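Local coordinates for apoptosis regulator ced-9 (Caenorhabditis elegans, PDB 1OHU), which sequesters the cell-death activator ced-4 and so restrains programmed cell death, releasing it when the inhibitor egl-1 binds to ced-9, at residues D19-R24 with R129-Y134; E69-V74 with F79-D84. The protein carries 3 engineered substitutions. One frame throughout, in Å; residues are numbered along the deposited sequence.

Contact 1 of 2, residues D19-R24 with R129-Y134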
loop_
_atom_site.group_PDB
_atom_site.type_symbol
_atom_site.label_atom_id
_atom_site.label_comp_id
_atom_site.label_asym_id
_atom_site.label_seq_id
_atom_site.Cartn_x
_atom_site.Cartn_y
_atom_site.Cartn_z
ATOM N N ASP A 19 -2.781 6.213 -5.519
ATOM C CA ASP A 19 -4.026 5.642 -6.000
ATOM C C ASP A 19 -4.668 4.727 -4.981
ATOM O O ASP A 19 -5.893 4.675 -4.874
ATOM C CB ASP A 19 -3.805 4.866 -7.299
ATOM C CG ASP A 19 -5.100 4.305 -7.856
ATOM O OD1 ASP A 19 -5.444 3.146 -7.538
ATOM O OD2 ASP A 19 -5.790 5.039 -8.595
ATOM N N TYR A 20 -3.853 3.988 -4.237
ATOM C CA TYR A 20 -4.422 3.080 -3.256
ATOM C C TYR A 20 -4.938 3.854 -2.040
ATOM O O TYR A 20 -6.027 3.571 -1.532
ATOM C CB TYR A 20 -3.411 2.026 -2.808
ATOM C CG TYR A 20 -4.079 0.966 -1.957
ATOM C CD1 TYR A 20 -4.896 -0.002 -2.537
ATOM C CD2 TYR A 20 -3.982 0.995 -0.567
ATOM C CE1 TYR A 20 -5.610 -0.909 -1.757
ATOM C CE2 TYR A 20 -4.689 0.094 0.223
ATOM C CZ TYR A 20 -5.507 -0.854 -0.381
ATOM O OH TYR A 20 -6.249 -1.714 0.386
ATOM N N PHE A 21 -4.159 4.827 -1.577
ATOM C CA PHE A 21 -4.565 5.643 -0.437
ATOM C C PHE A 21 -5.901 6.306 -0.774
ATOM O O PHE A 21 -6.858 6.225 -0.010
ATOM C CB PHE A 21 -3.502 6.713 -0.145
ATOM C CG PHE A 21 -2.380 6.246 0.768
ATOM C CD1 PHE A 21 -1.839 4.968 0.648
ATOM C CD2 PHE A 21 -1.830 7.116 1.718
ATOM C CE1 PHE A 21 -0.769 4.559 1.456
ATOM C CE2 PHE A 21 -0.764 6.720 2.527
ATOM C CZ PHE A 21 -0.231 5.435 2.394
ATOM N N THR A 22 -5.964 6.949 -1.933
ATOM C CA THR A 22 -7.186 7.617 -2.370
ATOM C C THR A 22 -8.388 6.662 -2.372
ATOM O O THR A 22 -9.464 6.998 -1.876
ATOM C CB THR A 22 -6.997 8.192 -3.778
ATOM O OG1 THR A 22 -5.897 9.108 -3.768
ATOM C CG2 THR A 22 -8.242 8.910 -4.234
ATOM N N HIS A 23 -8.188 5.471 -2.925
ATOM C CA HIS A 23 -9.237 4.465 -3.011
ATOM C C HIS A 23 -9.662 3.926 -1.647
ATOM O O HIS A 23 -10.855 3.792 -1.369
ATOM C CB HIS A 23 -8.769 3.309 -3.893
ATOM C CG HIS A 23 -9.663 2.113 -3.839
ATOM N ND1 HIS A 23 -10.924 2.100 -4.398
ATOM C CD2 HIS A 23 -9.497 0.905 -3.250
ATOM C CE1 HIS A 23 -11.496 0.934 -4.154
ATOM N NE2 HIS A 23 -10.652 0.191 -3.459
ATOM N N ARG A 24 -8.696 3.616 -0.792
ATOM C CA ARG A 24 -9.031 3.090 0.522
ATOM C C ARG A 24 -9.745 4.134 1.379
ATOM O O ARG A 24 -10.660 3.810 2.139
ATOM C CB ARG A 24 -7.775 2.581 1.238
ATOM C CG ARG A 24 -8.089 1.889 2.564
ATOM C CD ARG A 24 -9.107 0.767 2.388
ATOM N NE ARG A 24 -9.471 0.156 3.667
ATOM C CZ ARG A 24 -10.298 0.698 4.557
ATOM N NH1 ARG A 24 -10.870 1.872 4.325
ATOM N NH2 ARG A 24 -10.546 0.067 5.694
ATOM N N ARG A 129 0.046 12.565 4.491
ATOM C CA ARG A 129 1.048 12.803 3.448
ATOM C C ARG A 129 2.363 12.132 3.812
ATOM O O ARG A 129 2.960 11.447 2.990
ATOM C CB ARG A 129 1.298 14.296 3.207
ATOM C CG ARG A 129 2.202 14.543 1.976
ATOM C CD ARG A 129 2.720 15.981 1.864
ATOM N NE ARG A 129 3.779 16.108 0.854
ATOM C CZ ARG A 129 3.588 15.978 -0.457
ATOM N NH1 ARG A 129 2.374 15.720 -0.927
ATOM N NH2 ARG A 129 4.612 16.090 -1.298
ATOM N N ASN A 130 2.811 12.324 5.046
ATOM C CA ASN A 130 4.046 11.700 5.500
ATOM C C ASN A 130 3.948 10.179 5.389
ATOM O O ASN A 130 4.918 9.533 5.011
ATOM C CB ASN A 130 4.353 12.112 6.944
ATOM C CG ASN A 130 4.938 13.513 7.039
ATOM O OD1 ASN A 130 4.925 14.137 8.103
ATOM N ND2 ASN A 130 5.471 14.008 5.926
ATOM N N LEU A 131 2.778 9.618 5.707
ATOM C CA LEU A 131 2.576 8.166 5.627
ATOM C C LEU A 131 2.791 7.749 4.181
ATOM O O LEU A 131 3.419 6.735 3.906
ATOM C CB LEU A 131 1.144 7.770 6.038
ATOM C CG LEU A 131 0.868 6.428 6.756
ATOM C CD1 LEU A 131 -0.555 5.984 6.407
ATOM C CD2 LEU A 131 1.862 5.343 6.372
ATOM N N PHE A 132 2.241 8.535 3.261
ATOM C CA PHE A 132 2.377 8.267 1.829
ATOM C C PHE A 132 3.859 8.230 1.427
ATOM O O PHE A 132 4.306 7.291 0.771
ATOM C CB PHE A 132 1.580 9.332 1.038
ATOM C CG PHE A 132 2.207 9.746 -0.266
ATOM C CD1 PHE A 132 2.720 11.033 -0.420
ATOM C CD2 PHE A 132 2.332 8.843 -1.318
ATOM C CE1 PHE A 132 3.358 11.415 -1.598
ATOM C CE2 PHE A 132 2.967 9.209 -2.503
ATOM C CZ PHE A 132 3.486 10.502 -2.643
ATOM N N VAL A 133 4.625 9.226 1.851
ATOM C CA VAL A 133 6.054 9.285 1.528
ATOM C C VAL A 133 6.841 8.117 2.135
ATOM O O VAL A 133 7.618 7.453 1.443
ATOM C CB VAL A 133 6.665 10.615 2.017
ATOM C CG1 VAL A 133 8.128 10.698 1.612
ATOM C CG2 VAL A 133 5.876 11.794 1.434
ATOM N N TYR A 134 6.649 7.867 3.427
ATOM C CA TYR A 134 7.351 6.770 4.085
ATOM C C TYR A 134 7.109 5.487 3.295
ATOM O O TYR A 134 8.045 4.774 2.942
ATOM C CB TYR A 134 6.829 6.567 5.510
ATOM C CG TYR A 134 7.070 7.713 6.458
ATOM C CD1 TYR A 134 6.411 7.765 7.682
ATOM C CD2 TYR A 134 7.977 8.736 6.150
ATOM C CE1 TYR A 134 6.642 8.804 8.583
ATOM C CE2 TYR A 134 8.218 9.782 7.045
ATOM C CZ TYR A 134 7.546 9.811 8.261
ATOM O OH TYR A 134 7.763 10.841 9.158
#

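Contact 2 of 2, residues E69-V74 with F79-D84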
loop_
_atom_site.group_PDB
_atom_site.type_symbol
_atom_site.label_atom_id
_atom_site.label_comp_id
_atom_site.label_asym_id
_atom_site.label_seq_id
_atom_site.Cartn_x
_atom_site.Cartn_y
_atom_site.Cartn_z
ATOM N N GLU A 69 -2.462 0.765 15.659
ATOM C CA GLU A 69 -2.527 1.322 16.998
ATOM C C GLU A 69 -1.104 1.562 17.485
ATOM O O GLU A 69 -0.867 2.440 18.304
ATOM C CB GLU A 69 -3.290 0.397 17.952
ATOM C CG GLU A 69 -4.800 0.475 17.772
ATOM C CD GLU A 69 -5.576 -0.371 18.771
ATOM O OE1 GLU A 69 -6.534 -1.030 18.336
ATOM O OE2 GLU A 69 -5.250 -0.376 19.980
ATOM N N GLN A 70 -0.153 0.787 16.966
ATOM C CA GLN A 70 1.253 0.960 17.340
ATOM C C GLN A 70 1.788 2.207 16.644
ATOM O O GLN A 70 2.451 3.050 17.253
ATOM C CB GLN A 70 2.095 -0.236 16.897
ATOM C CG GLN A 70 1.757 -1.559 17.595
ATOM C CD GLN A 70 2.716 -2.669 17.217
ATOM O OE1 GLN A 70 3.205 -2.722 16.088
ATOM N NE2 GLN A 70 2.973 -3.570 18.149
ATOM N N LEU A 71 1.499 2.305 15.353
ATOM C CA LEU A 71 1.941 3.432 14.545
ATOM C C LEU A 71 1.369 4.752 15.054
ATOM O O LEU A 71 2.023 5.792 14.977
ATOM C CB LEU A 71 1.516 3.230 13.093
ATOM C CG LEU A 71 2.255 4.105 12.084
ATOM C CD1 LEU A 71 3.730 3.723 12.099
ATOM C CD2 LEU A 71 1.677 3.904 10.687
ATOM N N LEU A 72 0.147 4.703 15.577
ATOM C CA LEU A 72 -0.517 5.898 16.076
ATOM C C LEU A 72 -0.334 6.127 17.570
ATOM O O LEU A 72 -0.962 7.018 18.132
ATOM C CB LEU A 72 -2.007 5.835 15.749
ATOM C CG LEU A 72 -2.335 5.505 14.288
ATOM C CD1 LEU A 72 -3.842 5.499 14.097
ATOM C CD2 LEU A 72 -1.677 6.518 13.355
ATOM N N ALA A 73 0.514 5.317 18.205
ATOM C CA ALA A 73 0.780 5.447 19.636
ATOM C C ALA A 73 1.382 6.821 19.932
ATOM O O ALA A 73 1.150 7.392 20.996
ATOM C CB ALA A 73 1.733 4.348 20.098
ATOM N N VAL A 74 2.164 7.331 18.983
ATOM C CA VAL A 74 2.792 8.646 19.103
ATOM C C VAL A 74 2.103 9.596 18.121
ATOM O O VAL A 74 1.971 9.288 16.934
ATOM C CB VAL A 74 4.298 8.584 18.761
ATOM C CG1 VAL A 74 4.932 9.953 18.931
ATOM C CG2 VAL A 74 4.987 7.561 19.649
ATOM N N PHE A 79 9.783 8.449 10.580
ATOM C CA PHE A 79 10.166 7.411 9.641
ATOM C C PHE A 79 10.711 6.203 10.392
ATOM O O PHE A 79 10.469 5.060 10.008
ATOM C CB PHE A 79 11.212 7.947 8.664
ATOM C CG PHE A 79 11.465 7.047 7.491
ATOM C CD1 PHE A 79 10.405 6.441 6.825
ATOM C CD2 PHE A 79 12.757 6.822 7.038
ATOM C CE1 PHE A 79 10.625 5.620 5.721
ATOM C CE2 PHE A 79 12.993 6.000 5.930
ATOM C CZ PHE A 79 11.920 5.398 5.272
ATOM N N SER A 80 11.439 6.461 11.470
ATOM C CA SER A 80 12.003 5.384 12.269
ATOM C C SER A 80 10.886 4.536 12.866
ATOM O O SER A 80 10.874 3.320 12.711
ATOM C CB SER A 80 12.863 5.943 13.395
ATOM O OG SER A 80 13.423 4.878 14.145
ATOM N N LEU A 81 9.958 5.187 13.563
ATOM C CA LEU A 81 8.835 4.484 14.170
ATOM C C LEU A 81 8.080 3.712 13.081
ATOM O O LEU A 81 7.680 2.571 13.281
ATOM C CB LEU A 81 7.897 5.478 14.845
ATOM C CG LEU A 81 6.814 4.951 15.802
ATOM C CD1 LEU A 81 5.962 6.127 16.256
ATOM C CD2 LEU A 81 5.928 3.920 15.123
ATOM N N TYR A 82 7.883 4.346 11.931
ATOM C CA TYR A 82 7.185 3.701 10.828
ATOM C C TYR A 82 7.864 2.376 10.482
ATOM O O TYR A 82 7.206 1.351 10.290
ATOM C CB TYR A 82 7.176 4.620 9.598
ATOM C CG TYR A 82 6.742 3.913 8.330
ATOM C CD1 TYR A 82 5.394 3.636 8.081
ATOM C CD2 TYR A 82 7.686 3.463 7.408
ATOM C CE1 TYR A 82 5.006 2.929 6.953
ATOM C CE2 TYR A 82 7.309 2.755 6.280
ATOM C CZ TYR A 82 5.970 2.491 6.059
ATOM O OH TYR A 82 5.601 1.784 4.942
ATOM N N GLN A 83 9.187 2.403 10.404
ATOM C CA GLN A 83 9.955 1.208 10.077
ATOM C C GLN A 83 9.881 0.124 11.155
ATOM O O GLN A 83 9.920 -1.066 10.843
ATOM C CB GLN A 83 11.408 1.597 9.804
ATOM C CG GLN A 83 11.585 2.331 8.480
ATOM C CD GLN A 83 13.006 2.817 8.268
ATOM O OE1 GLN A 83 13.302 3.998 8.435
ATOM N NE2 GLN A 83 13.893 1.903 7.911
ATOM N N ASP A 84 9.770 0.528 12.418
ATOM C CA ASP A 84 9.674 -0.443 13.504
ATOM C C ASP A 84 8.330 -1.169 13.451
ATOM O O ASP A 84 8.258 -2.377 13.692
ATOM C CB ASP A 84 9.780 0.234 14.878
ATOM C CG ASP A 84 11.105 0.940 15.099
ATOM O OD1 ASP A 84 12.134 0.487 14.557
ATOM O OD2 ASP A 84 11.108 1.945 15.844
#

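Contact 1 of 2, residues D19-R24 with R129-Y134
Leu-131 is the first residue of 129-134 to meet Phe-21, the one side chain that 19-24 sends across to this helix. Methyl CD1 of Leu-131 lies 4.0 Å from CE2 of Phe-21 and almost as near the neighbouring CZ, while Leu-131 CB sits about equally close to CE2. The methyl approaches the ring at a slant. One residue on, Phe-132 meets the same corner of the ring with its backbone: CE2 of Phe-21 is 3.6 Å from CA of Phe-132 and 3.8 Å from CB of Phe-132. The Phe-21 ring thus rests on the backbone of 129-134 as well as on its side chains, and it fills the shortest separation between the two backbones, 7.8 Å from CA of Phe-21 to CA of Phe-132.

This is where the BH4 helix, 13-27, packs against helix 128-144 of the central helical hairpin of the Bcl-2 fold. Ala-115 of helix 101-118, the hairpin's other arm, also touches the Phe-21 side chain. In Phe-21 CG is anti to the carbonyl carbon (chi1 -87°), which carries the ring outward from helix 13-27 into this buried site. Were an alanine here, methyl CD1 of Leu-131 and the backbone of Phe-132 would probably be left facing a gap where the ring had been.

The Phe-132 side chain crosses that of Phe-21 at about a right angle, and beyond CB its ring leads away from 19-24 to rest on Glu-14, Val-17 and Val-18, earlier in the BH4 helix. Further along, Tyr-134 is engaged with another part of the chain, its OH hydrogen-bonded to the backbone oxygen of Ile-77.

Contact 2 of 2, residues E69-V74 with F79-D84
The two methyls of Leu-81 divide the work here, CD2 going to Leu-71 and CD1 to Val-74. On the tight inner side, CD1 of Leu-71 meets CD2 of Leu-81 at 3.7 Å. That same Leu-71 methyl also reaches the backbone of the next residue, 3.7 Å from CA of Tyr-82, and approaches the Tyr-82 ring obliquely, with CD1 of the leucine 4.3 Å from CD1 of the tyrosine. With its CG anti to the backbone N (chi1 -163°), Leu-71 swings this branch over to helix 79-86. Its side chain also rests on Phe-110 and Val-114 of helix 101-118, while the Tyr-82 ring turns from 69-74 toward Leu-131 and Thr-135, so both residues are buried.

The contact closes the short connection from helix 44-71 to helix 79-86, with 72-74 already part of it. In Bcl-2 relatives such as Bcl-xL the corresponding helices border the groove that receives a BH3 helix, with the counterpart of helix 101-118 as its floor, and the same layout is probable here.

Toward solvent the packing thins. Val-74, exposed and beyond the end of helix 44-71, lays CG2 against CD1 of Leu-81 at 3.8 Å, with its CB scarcely farther away. Gln-70 adds little: its carbonyl O stands 4.2 Å from CD2 of Leu-81, and that oxygen accepts a hydrogen bond from the backbone N of Ala-73, 3.1 Å away, where the helix ends. At the start of helix 79-86, the backbone N of Leu-81 is hydrogen-bonded to OG of Ser-78, the residue just before the helix.

In the fold
Both segments of contact 2 fall in the stretch of chain between the two segments of contact 1, and in space the centres of the contacts lie about 16 Å apart. Contact 1 is the deeper, its centre about 7 Å from the centre of the chain, against about 16 Å for contact 2. Segments 129-134 and 79-84 bridge them: CD2 of Tyr-134 packs 3.4 Å from CD1 of Phe-79, and CB of Tyr-134 is 3.7 Å from CD2 of Tyr-82. Leu-131 of contact 1 also touches contact 2, its CD2 lying 4.0 Å from CE1 of Tyr-82. Helix 128-144 thus stands between the BH4 helix and helix 79-86, which probably borders the BH3-binding groove.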